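Local coordinates for Lmo0181 protein (Listeria monocytogenes serovar 1/2a, PDB 5F7V) that binds the cyclic glucan cycloalternan and, as a solute-binding lipoprotein, probably hands it to an ABC transporter for uptake, at residues Trp253-Phe258 / Phe263-Gln268; Thr132-Asp137 / Val144-Ala149. All coordinates share one frame; numbering follows the deposited sequence.

Contact 1. Residues Trp253-Phe258 / Phe263-Gln268; sequences WLFDMF and FKWDVQ. With GLC (alpha-D-glucopyranose), chain B; GLC (alpha-D-glucopyranose), chain C; GLC (alpha-D-glucopyranose), chain D.
Phe-258 and Trp-265 carry the aromatic part of the contact, and with Phe-255 they form a cluster. The CB of Phe-258 sits over the six-membered ring of Trp-265, offset toward its rim and 3.9 Å from the ring centroid, a CH-pi contact. Beyond CB the phenyl ring turns its edge to the face of that six-membered ring, planes at 82°. At the indole nitrogen, Phe-258 O lies 3.0 Å from Trp-265 NE1. Phe-255 brings CD1 near the plane of the indole, at its edge beside CZ3. Apolar packing continues where Phe-255 CE1 touches Val-267 CG1 at 3.9 Å.

Sugar binding is a separate matter. One face of Trp-253 carries C1 of the chain B glucose over its centre, with C3 of the chain D glucose toward the rim. With CG between its backbone N and carbonyl carbon (chi1 52°), the indole lays this face against the two glucoses, and NE1 gives a nearly straight hydrogen bond of 3.1 Å to O5 of the chain C glucose, met at the ring's edge and in its plane. The sugar-facing Trp-253 is thus joined through a 3-10 segment and a weakly bonded helix to the aromatic cluster.

Helix 236-241 packs against Phe-258 through Glu-237 and Met-241, while Trp-265 also rests on Ile-133 of strand 119-135, the antiparallel neighbour of strand 265-268.

Contact 2. Residues Thr132-Asp137 / Val144-Ala149; sequences TIYNKD and VEYPTA
Tyr-134 reaches from the end of a strand into the loop 144-149, and its side chain can be followed outward atom by atom. CB points toward the loop, and chi1 of 62° tucks CG over the backbone, flanked by N and C, turning the ring broadside to Pro-147. At CG the proline is already met, its CD lying 3.7 Å away. CD1 and CE1 continue along the same pyrrolidine, CD1 touching both CD and CG of Pro-147, and CD2 lies against that CD as well. The proline CD stands almost exactly above the ring centre, 3.5 Å from the centroid and only 4° off the normal, a well-formed CH-pi contact. Across the ring from CD1, CE2 meets CG of Tyr-146 obliquely at 3.6 Å. The two tyrosine rings are inclined at 39°, neither stacked nor edge-to-face, and their side chains cross at about a right angle. CZ touches both Pro-147 CD and Tyr-146 CB, and finally the hydroxyl OH ends beside the same CB of Tyr-146.

Tyr-146 is gripped from a second direction by Lys-136. The lysine lays its CG over the face of the phenol ring, and its bend at chi3 brings CE to 3.5 Å from Tyr-146 OH. A water in the plane of the phenol ring accepts a bond from Lys-136 NZ and gives a weak one to that hydroxyl, whose strongest partner is Asp-140 of helix 136-142.

Asn-135 occupies the N-cap position of this helix, its OD1 accepting a hydrogen bond from Leu-138 N. After the helix the chain returns onto strand 119-135, within the periplasmic-binding-protein fold of the solute-binding family.

How the contacts relate
Contacts 1 and 2 lie about 11 Å apart, centre to centre, on the same side of the chain's centre. Contact 2 comes first and is complete before contact 1 begins. They meet through one mixed sheet, where strands 119-135 and 265-268 run antiparallel: Asp-266 O lies 2.9 Å from Tyr-134 N and Lys-264 O 2.8 Å from Lys-136 N, both probable hydrogen bonds. A side-chain tie is added where Gln-268 NE2 binds Pro-147 O. Segment 253-258 packs on strand 265-268, that strand pairs with 119-135, and 144-149 packs on the end of 119-135 and the start of the following helix, so the series runs from the glycan pocket outward.

Contact 1. Residues Trp253-Phe258 / Phe263-Gln268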
loop_
_atom_site.group_PDB
_atom_site.type_symbol
_atom_site.label_atom_id
_atom_site.label_comp_id
_atom_site.label_asym_id
_atom_site.label_seq_id
_atom_site.Cartn_x
_atom_site.Cartn_y
_atom_site.Cartn_z
ATOM N N TRP A 253 -3.588 6.644 -1.548
ATOM C CA TRP A 253 -4.252 6.824 -0.245
ATOM C C TRP A 253 -3.933 8.145 0.412
ATOM O O TRP A 253 -4.579 8.471 1.402
ATOM C CB TRP A 253 -3.941 5.668 0.736
ATOM C CG TRP A 253 -2.498 5.379 0.894
ATOM C CD1 TRP A 253 -1.640 5.924 1.821
ATOM C CD2 TRP A 253 -1.734 4.439 0.141
ATOM N NE1 TRP A 253 -0.392 5.418 1.653
ATOM C CE2 TRP A 253 -0.414 4.485 0.646
ATOM C CE3 TRP A 253 -2.021 3.537 -0.902
ATOM C CZ2 TRP A 253 0.616 3.687 0.118
ATOM C CZ3 TRP A 253 -0.995 2.746 -1.397
ATOM C CH2 TRP A 253 0.301 2.822 -0.912
ATOM N N LEU A 254 -2.983 8.911 -0.128
ATOM C CA LEU A 254 -2.717 10.256 0.392
ATOM C C LEU A 254 -3.351 11.359 -0.453
ATOM O O LEU A 254 -3.173 12.526 -0.124
ATOM C CB LEU A 254 -1.217 10.506 0.549
ATOM C CG LEU A 254 -0.617 9.633 1.661
ATOM C CD1 LEU A 254 0.870 9.984 1.822
ATOM C CD2 LEU A 254 -1.338 9.691 3.003
ATOM N N PHE A 255 -4.089 11.027 -1.503
ATOM C CA PHE A 255 -4.734 12.081 -2.266
ATOM C C PHE A 255 -5.697 12.895 -1.397
ATOM O O PHE A 255 -5.735 14.110 -1.556
ATOM C CB PHE A 255 -5.543 11.497 -3.421
ATOM C CG PHE A 255 -4.741 11.044 -4.613
ATOM C CD1 PHE A 255 -3.341 11.042 -4.646
ATOM C CD2 PHE A 255 -5.430 10.520 -5.710
ATOM C CE1 PHE A 255 -2.668 10.571 -5.756
ATOM C CE2 PHE A 255 -4.768 10.067 -6.812
ATOM C CZ PHE A 255 -3.382 10.078 -6.822
ATOM N N ASP A 256 -6.441 12.285 -0.475
ATOM C CA ASP A 256 -7.328 13.067 0.389
ATOM C C ASP A 256 -6.524 14.057 1.252
ATOM O O ASP A 256 -6.902 15.227 1.301
ATOM C CB ASP A 256 -8.191 12.158 1.275
ATOM C CG ASP A 256 -9.151 12.940 2.140
ATOM O OD1 ASP A 256 -10.164 13.392 1.587
ATOM O OD2 ASP A 256 -8.866 13.147 3.348
ATOM N N MET A 257 -5.441 13.616 1.894
ATOM C CA MET A 257 -4.582 14.498 2.699
ATOM C C MET A 257 -4.158 15.728 1.909
ATOM O O MET A 257 -4.159 16.858 2.413
ATOM C CB MET A 257 -3.321 13.722 3.124
ATOM C CG MET A 257 -2.316 14.436 4.006
ATOM S SD MET A 257 -1.115 13.236 4.590
ATOM C CE MET A 257 -2.014 12.324 5.836
ATOM N N PHE A 258 -3.798 15.496 0.653
ATOM C CA PHE A 258 -3.152 16.507 -0.162
ATOM C C PHE A 258 -4.147 17.424 -0.847
ATOM O O PHE A 258 -3.724 18.366 -1.498
ATOM C CB PHE A 258 -2.201 15.872 -1.176
ATOM C CG PHE A 258 -1.005 15.165 -0.571
ATOM C CD1 PHE A 258 -0.529 15.404 0.720
ATOM C CD2 PHE A 258 -0.345 14.238 -1.318
ATOM C CE1 PHE A 258 0.574 14.741 1.228
ATOM C CE2 PHE A 258 0.758 13.543 -0.812
ATOM C CZ PHE A 258 1.222 13.794 0.463
ATOM N N PHE A 263 -0.204 24.435 -2.592
ATOM C CA PHE A 263 0.545 24.574 -3.834
ATOM C C PHE A 263 -0.152 23.703 -4.876
ATOM O O PHE A 263 -0.984 22.842 -4.524
ATOM C CB PHE A 263 2.026 24.174 -3.681
ATOM C CG PHE A 263 2.259 22.859 -2.998
ATOM C CD1 PHE A 263 2.137 21.670 -3.694
ATOM C CD2 PHE A 263 2.593 22.816 -1.661
ATOM C CE1 PHE A 263 2.340 20.465 -3.047
ATOM C CE2 PHE A 263 2.826 21.637 -0.994
ATOM C CZ PHE A 263 2.695 20.454 -1.702
ATOM N N LYS A 264 0.147 23.931 -6.141
ATOM C CA LYS A 264 -0.354 23.051 -7.212
ATOM C C LYS A 264 0.497 21.791 -7.288
ATOM O O LYS A 264 1.732 21.845 -7.135
ATOM C CB LYS A 264 -0.272 23.779 -8.549
ATOM C CG LYS A 264 -1.043 25.105 -8.587
ATOM C CD LYS A 264 -2.513 25.042 -8.294
ATOM C CE LYS A 264 -3.132 26.433 -8.142
ATOM N NZ LYS A 264 -2.505 27.316 -7.105
ATOM N N TRP A 265 -0.166 20.652 -7.504
ATOM C CA TRP A 265 0.509 19.380 -7.546
ATOM C C TRP A 265 -0.179 18.477 -8.542
ATOM O O TRP A 265 -1.380 18.609 -8.835
ATOM C CB TRP A 265 0.558 18.721 -6.171
ATOM C CG TRP A 265 -0.760 18.478 -5.471
ATOM C CD1 TRP A 265 -1.509 19.389 -4.791
ATOM C CD2 TRP A 265 -1.482 17.260 -5.387
ATOM N NE1 TRP A 265 -2.657 18.833 -4.294
ATOM C CE2 TRP A 265 -2.649 17.505 -4.628
ATOM C CE3 TRP A 265 -1.234 15.962 -5.845
ATOM C CZ2 TRP A 265 -3.539 16.510 -4.323
ATOM C CZ3 TRP A 265 -2.136 14.968 -5.523
ATOM C CH2 TRP A 265 -3.269 15.248 -4.766
ATOM N N ASP A 266 0.575 17.476 -8.995
ATOM C CA ASP A 266 0.030 16.486 -9.925
ATOM C C ASP A 266 0.781 15.176 -9.712
ATOM O O ASP A 266 1.569 15.038 -8.771
ATOM C CB ASP A 266 0.068 17.021 -11.369
ATOM C CG ASP A 266 -0.991 16.438 -12.310
ATOM O OD1 ASP A 266 -1.653 15.423 -11.981
ATOM O OD2 ASP A 266 -1.131 17.073 -13.396
ATOM N N VAL A 267 0.451 14.181 -10.515
ATOM C CA VAL A 267 1.014 12.837 -10.351
ATOM C C VAL A 267 1.468 12.254 -11.659
ATOM O O VAL A 267 0.991 12.653 -12.740
ATOM C CB VAL A 267 0.009 11.881 -9.678
ATOM C CG1 VAL A 267 -0.436 12.399 -8.325
ATOM C CG2 VAL A 267 -1.177 11.588 -10.560
ATOM N N GLN A 268 2.377 11.304 -11.600
ATOM C CA GLN A 268 2.913 10.600 -12.762
ATOM C C GLN A 268 3.229 9.152 -12.438
ATOM O O GLN A 268 3.482 8.803 -11.307
ATOM C CB GLN A 268 4.178 11.323 -13.283
ATOM C CG GLN A 268 4.717 10.840 -14.623
ATOM C CD GLN A 268 3.660 10.871 -15.688
ATOM O OE1 GLN A 268 2.973 9.892 -15.922
ATOM N NE2 GLN A 268 3.530 12.026 -16.353
HETATM C C1 GLC B . -1.747 1.310 2.065
HETATM C C2 GLC B . -2.700 0.263 1.535
HETATM C C3 GLC B . -2.307 -1.111 2.047
HETATM C C4 GLC B . -0.833 -1.385 1.773
HETATM C C5 GLC B . 0.026 -0.280 2.372
HETATM C C6 GLC B . 1.504 -0.425 2.030
HETATM O O2 GLC B . -4.030 0.607 1.938
HETATM O O3 GLC B . -3.102 -2.070 1.356
HETATM O O4 GLC B . -0.488 -2.604 2.439
HETATM O O5 GLC B . -0.386 0.985 1.810
HETATM O O6 GLC B . 2.105 0.796 2.517
HETATM C C1 GLC C . 3.537 5.535 2.740
HETATM C C2 GLC C . 4.514 6.598 3.210
HETATM C C3 GLC C . 4.443 6.825 4.700
HETATM C C4 GLC C . 3.011 7.015 5.166
HETATM C C5 GLC C . 2.143 5.869 4.691
HETATM C C6 GLC C . 0.696 6.224 4.996
HETATM O O2 GLC C . 5.853 6.290 2.804
HETATM O O3 GLC C . 5.289 7.860 5.174
HETATM O O4 GLC C . 2.955 7.166 6.580
HETATM O O5 GLC C . 2.214 5.777 3.269
HETATM O O6 GLC C . -0.231 5.210 4.591
HETATM C C1 GLC D . -0.362 4.151 5.541
HETATM C C2 GLC D . -0.479 2.855 4.762
HETATM C C3 GLC D . -1.778 2.778 3.977
HETATM C C4 GLC D . -2.930 2.974 4.941
HETATM C C5 GLC D . -2.768 4.350 5.599
HETATM C C6 GLC D . -3.917 4.690 6.540
HETATM O O2 GLC D . 0.643 2.743 3.888
HETATM O O3 GLC D . -1.949 1.463 3.455
HETATM O O4 GLC D . -4.189 2.832 4.274
HETATM O O5 GLC D . -1.533 4.355 6.320
HETATM O O6 GLC D . -3.806 3.843 7.683
#

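Contact 2. Residues Thr132-Asp137 / Val144-Ala149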
loop_
_atom_site.group_PDB
_atom_site.type_symbol
_atom_site.label_atom_id
_atom_site.label_comp_id
_atom_site.label_asym_id
_atom_site.label_seq_id
_atom_site.Cartn_x
_atom_site.Cartn_y
_atom_site.Cartn_z
ATOM N N THR A 132 4.328 8.889 -8.488
ATOM C CA THR A 132 5.148 10.066 -8.143
ATOM C C THR A 132 4.241 11.256 -8.024
ATOM O O THR A 132 3.637 11.675 -9.013
ATOM C CB THR A 132 6.210 10.295 -9.207
ATOM O OG1 THR A 132 7.024 9.121 -9.275
ATOM C CG2 THR A 132 7.052 11.520 -8.872
ATOM N N ILE A 133 4.197 11.851 -6.848
ATOM C CA ILE A 133 3.371 13.020 -6.582
ATOM C C ILE A 133 4.310 14.220 -6.574
ATOM O O ILE A 133 5.330 14.191 -5.872
ATOM C CB ILE A 133 2.638 12.897 -5.250
ATOM C CG1 ILE A 133 1.850 11.579 -5.201
ATOM C CG2 ILE A 133 1.740 14.125 -5.056
ATOM C CD1 ILE A 133 0.874 11.477 -4.080
ATOM N N TYR A 134 4.051 15.252 -7.354
ATOM C CA TYR A 134 5.024 16.313 -7.478
ATOM C C TYR A 134 4.395 17.675 -7.290
ATOM O O TYR A 134 3.229 17.930 -7.607
ATOM C CB TYR A 134 5.783 16.219 -8.805
ATOM C CG TYR A 134 4.999 16.349 -10.079
ATOM C CD1 TYR A 134 4.404 15.242 -10.670
ATOM C CD2 TYR A 134 4.843 17.561 -10.738
ATOM C CE1 TYR A 134 3.697 15.319 -11.870
ATOM C CE2 TYR A 134 4.145 17.644 -11.919
ATOM C CZ TYR A 134 3.561 16.537 -12.475
ATOM O OH TYR A 134 2.907 16.685 -13.670
ATOM N N ASN A 135 5.201 18.554 -6.701
ATOM C CA ASN A 135 4.857 19.940 -6.400
ATOM C C ASN A 135 5.193 20.767 -7.631
ATOM O O ASN A 135 6.355 21.076 -7.898
ATOM C CB ASN A 135 5.620 20.384 -5.162
ATOM C CG ASN A 135 5.397 21.816 -4.753
ATOM O OD1 ASN A 135 5.064 22.662 -5.573
ATOM N ND2 ASN A 135 5.578 22.075 -3.463
ATOM N N LYS A 136 4.154 21.165 -8.374
ATOM C CA LYS A 136 4.337 21.895 -9.617
ATOM C C LYS A 136 4.930 23.283 -9.364
ATOM O O LYS A 136 5.675 23.771 -10.223
ATOM C CB LYS A 136 3.014 22.065 -10.332
ATOM C CG LYS A 136 2.401 20.787 -10.897
ATOM C CD LYS A 136 0.974 20.983 -11.349
ATOM C CE LYS A 136 0.930 21.833 -12.586
ATOM N NZ LYS A 136 -0.467 21.946 -13.075
ATOM N N ASP A 137 4.629 23.878 -8.221
ATOM C CA ASP A 137 5.151 25.219 -7.895
ATOM C C ASP A 137 6.672 25.128 -7.790
ATOM O O ASP A 137 7.381 26.000 -8.318
ATOM C CB ASP A 137 4.610 25.759 -6.555
ATOM C CG ASP A 137 3.154 26.150 -6.541
ATOM O OD1 ASP A 137 2.413 25.821 -7.476
ATOM O OD2 ASP A 137 2.798 26.868 -5.576
ATOM N N VAL A 144 12.221 23.418 -14.054
ATOM C CA VAL A 144 12.381 21.998 -14.329
ATOM C C VAL A 144 11.103 21.449 -14.950
ATOM O O VAL A 144 9.997 21.689 -14.444
ATOM C CB VAL A 144 12.789 21.239 -13.049
ATOM C CG1 VAL A 144 12.935 19.736 -13.297
ATOM C CG2 VAL A 144 14.105 21.795 -12.520
ATOM N N GLU A 145 11.260 20.696 -16.027
ATOM C CA GLU A 145 10.102 20.051 -16.663
ATOM C C GLU A 145 9.531 18.938 -15.771
ATOM O O GLU A 145 10.248 18.239 -15.076
ATOM C CB GLU A 145 10.516 19.467 -18.008
ATOM C CG GLU A 145 11.031 20.515 -18.988
ATOM C CD GLU A 145 10.064 21.623 -19.330
ATOM O OE1 GLU A 145 8.826 21.412 -19.332
ATOM O OE2 GLU A 145 10.496 22.766 -19.638
ATOM N N TYR A 146 8.213 18.787 -15.802
ATOM C CA TYR A 146 7.502 17.829 -14.962
ATOM C C TYR A 146 7.872 16.384 -15.302
ATOM O O TYR A 146 8.226 16.029 -16.423
ATOM C CB TYR A 146 5.979 17.991 -15.134
ATOM C CG TYR A 146 5.439 19.373 -14.841
ATOM C CD1 TYR A 146 6.023 20.247 -13.930
ATOM C CD2 TYR A 146 4.282 19.810 -15.473
ATOM C CE1 TYR A 146 5.473 21.491 -13.679
ATOM C CE2 TYR A 146 3.742 21.048 -15.224
ATOM C CZ TYR A 146 4.330 21.919 -14.328
ATOM O OH TYR A 146 3.825 23.172 -14.089
ATOM N N PRO A 147 7.738 15.484 -14.319
ATOM C CA PRO A 147 7.892 14.060 -14.634
ATOM C C PRO A 147 7.028 13.571 -15.789
ATOM O O PRO A 147 5.874 13.960 -15.878
ATOM C CB PRO A 147 7.419 13.401 -13.341
ATOM C CG PRO A 147 7.684 14.404 -12.253
ATOM C CD PRO A 147 7.347 15.724 -12.917
ATOM N N THR A 148 7.565 12.654 -16.582
ATOM C CA THR A 148 6.834 12.018 -17.659
ATOM C C THR A 148 6.835 10.530 -17.376
ATOM O O THR A 148 7.638 9.972 -16.630
ATOM C CB THR A 148 7.444 12.252 -19.056
ATOM O OG1 THR A 148 8.538 11.344 -19.222
ATOM C CG2 THR A 148 7.895 13.696 -19.239
ATOM N N ALA A 149 5.930 9.847 -18.058
ATOM C CA ALA A 149 5.743 8.424 -17.950
ATOM C C ALA A 149 6.884 7.672 -18.639
ATOM O O ALA A 149 6.991 6.454 -18.458
ATOM C CB ALA A 149 4.402 8.026 -18.580
HETATM O O HOH W 1 0.827 23.425 -15.539
#